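Local coordinates for protein deseasin MCP-01 (Pseudoalteromonas sp., PDB 3VV3) that probably cleaves peptide bonds, collagen among its substrates, as a calcium-binding serine protease of the subtilisin family, at residues L166-N171 with L282-N287; S224-D229 with A307-K312. All coordinates share one frame; numbering follows the deposited sequence.

Contact 1 of 2, residues L166-N171 with L282-N287; sequences LRVLNN and LVLSVN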
loop_
_atom_site.group_PDB
_atom_site.type_symbol
_atom_site.label_atom_id
_atom_site.label_comp_id
_atom_site.label_asym_id
_atom_site.label_seq_id
_atom_site.Cartn_x
_atom_site.Cartn_y
_atom_site.Cartn_z
ATOM N N LEU A 166 6.716 26.916 -8.284
ATOM C CA LEU A 166 6.220 25.721 -7.614
ATOM C C LEU A 166 5.081 26.095 -6.669
ATOM O O LEU A 166 5.311 26.709 -5.625
ATOM C CB LEU A 166 7.381 25.096 -6.835
ATOM C CG LEU A 166 7.214 23.730 -6.170
ATOM C CD1 LEU A 166 8.587 23.269 -5.705
ATOM C CD2 LEU A 166 6.257 23.797 -4.983
ATOM N N ARG A 167 3.850 25.733 -7.036
ATOM C CA ARG A 167 2.679 26.102 -6.249
ATOM C C ARG A 167 1.789 24.923 -5.886
ATOM O O ARG A 167 0.685 25.117 -5.377
ATOM C CB ARG A 167 1.851 27.170 -6.979
ATOM C CG ARG A 167 2.607 28.495 -7.136
ATOM C CD ARG A 167 1.664 29.600 -7.570
ATOM N NE ARG A 167 0.542 29.707 -6.646
ATOM C CZ ARG A 167 -0.606 30.314 -6.927
ATOM N NH1 ARG A 167 -0.790 30.887 -8.113
ATOM N NH2 ARG A 167 -1.573 30.338 -6.022
ATOM N N VAL A 168 2.272 23.707 -6.143
ATOM C CA VAL A 168 1.500 22.501 -5.833
ATOM C C VAL A 168 2.402 21.444 -5.222
ATOM O O VAL A 168 3.469 21.144 -5.763
ATOM C CB VAL A 168 0.833 21.890 -7.089
ATOM C CG1 VAL A 168 0.046 20.625 -6.699
ATOM C CG2 VAL A 168 -0.080 22.905 -7.784
ATOM N N LEU A 169 1.979 20.896 -4.084
ATOM C CA LEU A 169 2.671 19.773 -3.463
ATOM C C LEU A 169 1.749 18.571 -3.402
ATOM O O LEU A 169 0.583 18.682 -3.002
ATOM C CB LEU A 169 3.126 20.119 -2.043
ATOM C CG LEU A 169 4.184 21.205 -1.958
ATOM C CD1 LEU A 169 4.459 21.525 -0.491
ATOM C CD2 LEU A 169 5.446 20.739 -2.684
ATOM N N ASN A 170 2.283 17.424 -3.803
ATOM C CA ASN A 170 1.560 16.168 -3.706
ATOM C C ASN A 170 2.013 15.390 -2.478
ATOM O O ASN A 170 3.202 15.069 -2.332
ATOM C CB ASN A 170 1.792 15.334 -4.961
ATOM C CG ASN A 170 0.987 14.060 -4.953
ATOM O OD1 ASN A 170 1.397 13.047 -4.380
ATOM N ND2 ASN A 170 -0.173 14.108 -5.567
ATOM N N ASN A 171 1.067 15.089 -1.593
ATOM C CA ASN A 171 1.372 14.382 -0.356
ATOM C C ASN A 171 0.551 13.113 -0.211
ATOM O O ASN A 171 -0.470 13.098 0.487
ATOM C CB ASN A 171 1.160 15.312 0.839
ATOM C CG ASN A 171 1.986 16.575 0.726
ATOM O OD1 ASN A 171 1.520 17.599 0.208
ATOM N ND2 ASN A 171 3.229 16.499 1.168
ATOM N N LEU A 282 -2.294 21.674 -14.059
ATOM C CA LEU A 282 -2.876 21.967 -15.372
ATOM C C LEU A 282 -3.633 23.296 -15.363
ATOM O O LEU A 282 -3.511 24.101 -16.296
ATOM C CB LEU A 282 -3.788 20.821 -15.846
ATOM C CG LEU A 282 -4.129 20.859 -17.345
ATOM C CD1 LEU A 282 -2.842 20.833 -18.163
ATOM C CD2 LEU A 282 -5.014 19.687 -17.734
ATOM N N VAL A 283 -4.398 23.534 -14.303
ATOM C CA VAL A 283 -5.101 24.802 -14.131
ATOM C C VAL A 283 -4.110 25.973 -14.136
ATOM O O VAL A 283 -4.350 27.000 -14.764
ATOM C CB VAL A 283 -5.925 24.823 -12.823
ATOM C CG1 VAL A 283 -6.401 26.234 -12.510
ATOM C CG2 VAL A 283 -7.116 23.853 -12.909
ATOM N N LEU A 284 -2.989 25.807 -13.441
ATOM C CA LEU A 284 -2.007 26.884 -13.334
ATOM C C LEU A 284 -1.268 27.111 -14.652
ATOM O O LEU A 284 -0.549 28.102 -14.804
ATOM C CB LEU A 284 -1.019 26.597 -12.206
ATOM C CG LEU A 284 -1.580 26.720 -10.787
ATOM C CD1 LEU A 284 -0.587 26.142 -9.769
ATOM C CD2 LEU A 284 -1.886 28.174 -10.469
ATOM N N SER A 285 -1.435 26.200 -15.608
ATOM C CA SER A 285 -0.863 26.424 -16.942
ATOM C C SER A 285 -1.794 27.313 -17.763
ATOM O O SER A 285 -1.398 27.852 -18.803
ATOM C CB SER A 285 -0.589 25.105 -17.678
ATOM O OG SER A 285 -1.793 24.542 -18.188
ATOM N N VAL A 286 -3.026 27.467 -17.286
ATOM C CA VAL A 286 -4.048 28.276 -17.963
ATOM C C VAL A 286 -4.271 29.626 -17.262
ATOM O O VAL A 286 -4.458 30.661 -17.908
ATOM C CB VAL A 286 -5.387 27.491 -18.068
ATOM C CG1 VAL A 286 -6.517 28.387 -18.546
ATOM C CG2 VAL A 286 -5.230 26.276 -18.992
ATOM N N ASN A 287 -4.247 29.613 -15.933
ATOM C CA ASN A 287 -4.464 30.832 -15.154
ATOM C C ASN A 287 -3.559 30.885 -13.929
ATOM O O ASN A 287 -3.924 30.407 -12.855
ATOM C CB ASN A 287 -5.936 30.972 -14.742
ATOM C CG ASN A 287 -6.244 32.323 -14.083
ATOM O OD1 ASN A 287 -5.344 33.114 -13.805
ATOM N ND2 ASN A 287 -7.523 32.585 -13.836
#
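Leu284 joins the C-terminal part of helix 269-284 to the sheet by an apolar contact: near that end of the helix its side chain reaches across to Arg167 and Val168 of strand 166-171, an inner strand of the parallel sheet in this subtilisin-like α/β fold. The backbones are well separated, with CA of Arg167 8.5 Å from CA of Leu284, and side chains fill the distance. The two methyls of Leu284 divide the work. CD1 lies 3.8 Å from CG2 of Val168 and meets CB of Arg167 at the same distance, while CD2 comes up to the guanidinium obliquely, 3.8 Å from Arg167 NH1. The leucine stands about at a right angle to the arginine chain. Psi of Arg167 is 10°, far from extended values, and consecutive residues of the strand can both send their CB atoms toward the helix. Val168 offers CG2 from beside its backbone N, with CG1 anti to that N (chi1 180°). A bend at chi3 (55°) turns the arginine tip to its polar partners: NE binds the carbonyl of Asp193, NH1 that of Leu290, and NH2 makes a weak bond to Thr292. One turn earlier in the same helix, Ala280 also touches Val168, whereas Leu166 and Leu169 pack on helix 146-161. Leu282 O accepts both Ser285 N, at 3.0 Å, and Ser285 OG, at 2.6 Å; the hydroxyl lies in the carbonyl plane on a lone pair and also bonds Ser38. No hydrogen bond crosses between the segments, so leucine and strand are held by dispersion and burial of methyl surface, while the arginine charge is directed to carbonyls beyond the contact.

Contact 2 of 2, residues S224-D229 with A307-K312; sequences SIASTD and AALNGK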
loop_
_atom_site.group_PDB
_atom_site.type_symbol
_atom_site.label_atom_id
_atom_site.label_comp_id
_atom_site.label_asym_id
_atom_site.label_seq_id
_atom_site.Cartn_x
_atom_site.Cartn_y
_atom_site.Cartn_z
ATOM N N SER A 224 -7.802 17.981 0.802
ATOM C CA SER A 224 -7.823 16.582 1.238
ATOM C C SER A 224 -8.687 15.755 0.315
ATOM O O SER A 224 -9.848 16.099 0.073
ATOM C CB SER A 224 -8.375 16.451 2.670
ATOM O OG SER A 224 -7.547 17.121 3.592
ATOM N N ILE A 225 -8.138 14.643 -0.165
ATOM C CA ILE A 225 -8.749 13.926 -1.283
ATOM C C ILE A 225 -9.173 12.491 -0.949
ATOM O O ILE A 225 -8.360 11.688 -0.497
ATOM C CB ILE A 225 -7.784 13.914 -2.488
ATOM C CG1 ILE A 225 -7.397 15.355 -2.868
ATOM C CG2 ILE A 225 -8.395 13.162 -3.660
ATOM C CD1 ILE A 225 -8.590 16.264 -3.098
ATOM N N ALA A 226 -10.452 12.186 -1.170
ATOM C CA ALA A 226 -10.953 10.815 -1.075
ATOM C C ALA A 226 -10.812 10.154 -2.436
ATOM O O ALA A 226 -10.656 10.837 -3.459
ATOM C CB ALA A 226 -12.421 10.804 -0.619
ATOM N N SER A 227 -10.892 8.826 -2.455
ATOM C CA SER A 227 -10.729 8.062 -3.683
ATOM C C SER A 227 -12.070 7.605 -4.261
ATOM O O SER A 227 -12.976 7.221 -3.524
ATOM C CB SER A 227 -9.842 6.838 -3.422
ATOM O OG SER A 227 -9.770 6.014 -4.575
ATOM N N THR A 228 -12.171 7.642 -5.587
ATOM C CA THR A 228 -13.334 7.116 -6.306
ATOM C C THR A 228 -12.919 6.009 -7.268
ATOM O O THR A 228 -11.732 5.859 -7.596
ATOM C CB THR A 228 -14.070 8.232 -7.088
ATOM O OG1 THR A 228 -13.191 8.803 -8.072
ATOM C CG2 THR A 228 -14.536 9.324 -6.142
ATOM N N ASP A 229 -13.901 5.235 -7.732
ATOM C CA ASP A 229 -13.629 4.113 -8.617
ATOM C C ASP A 229 -14.251 4.280 -10.007
ATOM O O ASP A 229 -14.824 5.326 -10.335
ATOM C CB ASP A 229 -14.059 2.778 -7.976
ATOM C CG ASP A 229 -15.575 2.654 -7.807
ATOM O OD1 ASP A 229 -16.335 3.344 -8.521
ATOM O OD2 ASP A 229 -16.006 1.849 -6.948
ATOM N N ALA A 307 -23.016 11.378 -6.054
ATOM C CA ALA A 307 -23.945 10.879 -5.041
ATOM C C ALA A 307 -23.228 10.258 -3.838
ATOM O O ALA A 307 -23.640 10.454 -2.691
ATOM C CB ALA A 307 -24.920 9.877 -5.661
ATOM N N ALA A 308 -22.161 9.507 -4.103
ATOM C CA ALA A 308 -21.426 8.826 -3.040
ATOM C C ALA A 308 -20.647 9.793 -2.144
ATOM O O ALA A 308 -20.519 9.572 -0.935
ATOM C CB ALA A 308 -20.484 7.779 -3.633
ATOM N N LEU A 309 -20.127 10.863 -2.735
ATOM C CA LEU A 309 -19.316 11.824 -1.986
ATOM C C LEU A 309 -20.166 12.893 -1.299
ATOM O O LEU A 309 -19.707 13.574 -0.383
ATOM C CB LEU A 309 -18.274 12.474 -2.901
ATOM C CG LEU A 309 -17.280 11.483 -3.523
ATOM C CD1 LEU A 309 -16.527 12.136 -4.668
ATOM C CD2 LEU A 309 -16.317 10.935 -2.481
ATOM N N ASN A 310 -21.412 13.025 -1.738
ATOM C CA ASN A 310 -22.331 13.977 -1.127
ATOM C C ASN A 310 -22.600 13.645 0.335
ATOM O O ASN A 310 -23.005 12.530 0.663
ATOM C CB ASN A 310 -23.649 14.016 -1.902
ATOM C CG ASN A 310 -24.642 15.002 -1.312
ATOM O OD1 ASN A 310 -25.559 14.623 -0.585
ATOM N ND2 ASN A 310 -24.450 16.276 -1.611
ATOM N N GLY A 311 -22.377 14.619 1.211
ATOM C CA GLY A 311 -22.580 14.426 2.634
ATOM C C GLY A 311 -21.391 13.761 3.307
ATOM O O GLY A 311 -21.367 13.600 4.529
ATOM N N LYS A 312 -20.396 13.380 2.511
ATOM C CA LYS A 312 -19.210 12.722 3.055
ATOM C C LYS A 312 -17.926 13.514 2.777
ATOM O O LYS A 312 -16.832 13.072 3.117
ATOM C CB LYS A 312 -19.086 11.303 2.503
ATOM C CG LYS A 312 -20.260 10.403 2.883
ATOM C CD LYS A 312 -20.135 9.057 2.208
ATOM C CE LYS A 312 -21.326 8.161 2.539
ATOM N NZ LYS A 312 -21.332 7.768 3.971
#
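The last part of strand 222-228 faces a compact turn: Ala226 and Leu309 have the closest CA atoms, 8.5 Å apart, and residues 307-309 take helical backbone angles before the chain reverses. Asn310 and Gly311 fill the two central positions of a type II β-turn, Gly311 at phi 83°, closed by Lys312 N bonding Leu309 O at 3.0 Å. From this turn Leu309 sends its side chain onto the strand. Its CD1 meets Thr228 CG2 at 3.7 Å, the two side chains crossing about perpendicularly, and CD2 lies 4.3 Å from the Ala226 methyl, CB. The turn belongs to the connection between antiparallel strands 304-305 and 317-318, which lies over one face of the parallel α/β sheet near its 247-250 edge; Ile225 and Ser227 look the other way, to helix 269-284. In Thr228, chi1 of 62° sets OG1 between the backbone N and carbonyl carbon and presents CG2, the apolar branch, to the leucine. Arg318 of strand 317-318 touches both Thr228 and Leu309. Lys312 turns its charge to Trp240 in a cation-pi contact.

Both contacts use the central parallel sheet, contact 1 at strand 166-171 and contact 2 at strand 222-228, with strand 195-199 between them. Their centres are 22 Å apart and their nearest atoms about 8 Å, without touching. Helix 269-284 ties them together: its C-terminal part takes part in contact 1, and its earlier turns cover the face of strand 222-228 turned away from contact 2. Along the chain the order is 166-171, 224-229, 282-287, 307-312, so the pairings cross. Sequence-distant segments thus cover the sheet from two sides, and the first turn of the shared helix carries the serine of the probable Ser-His-Asp triad.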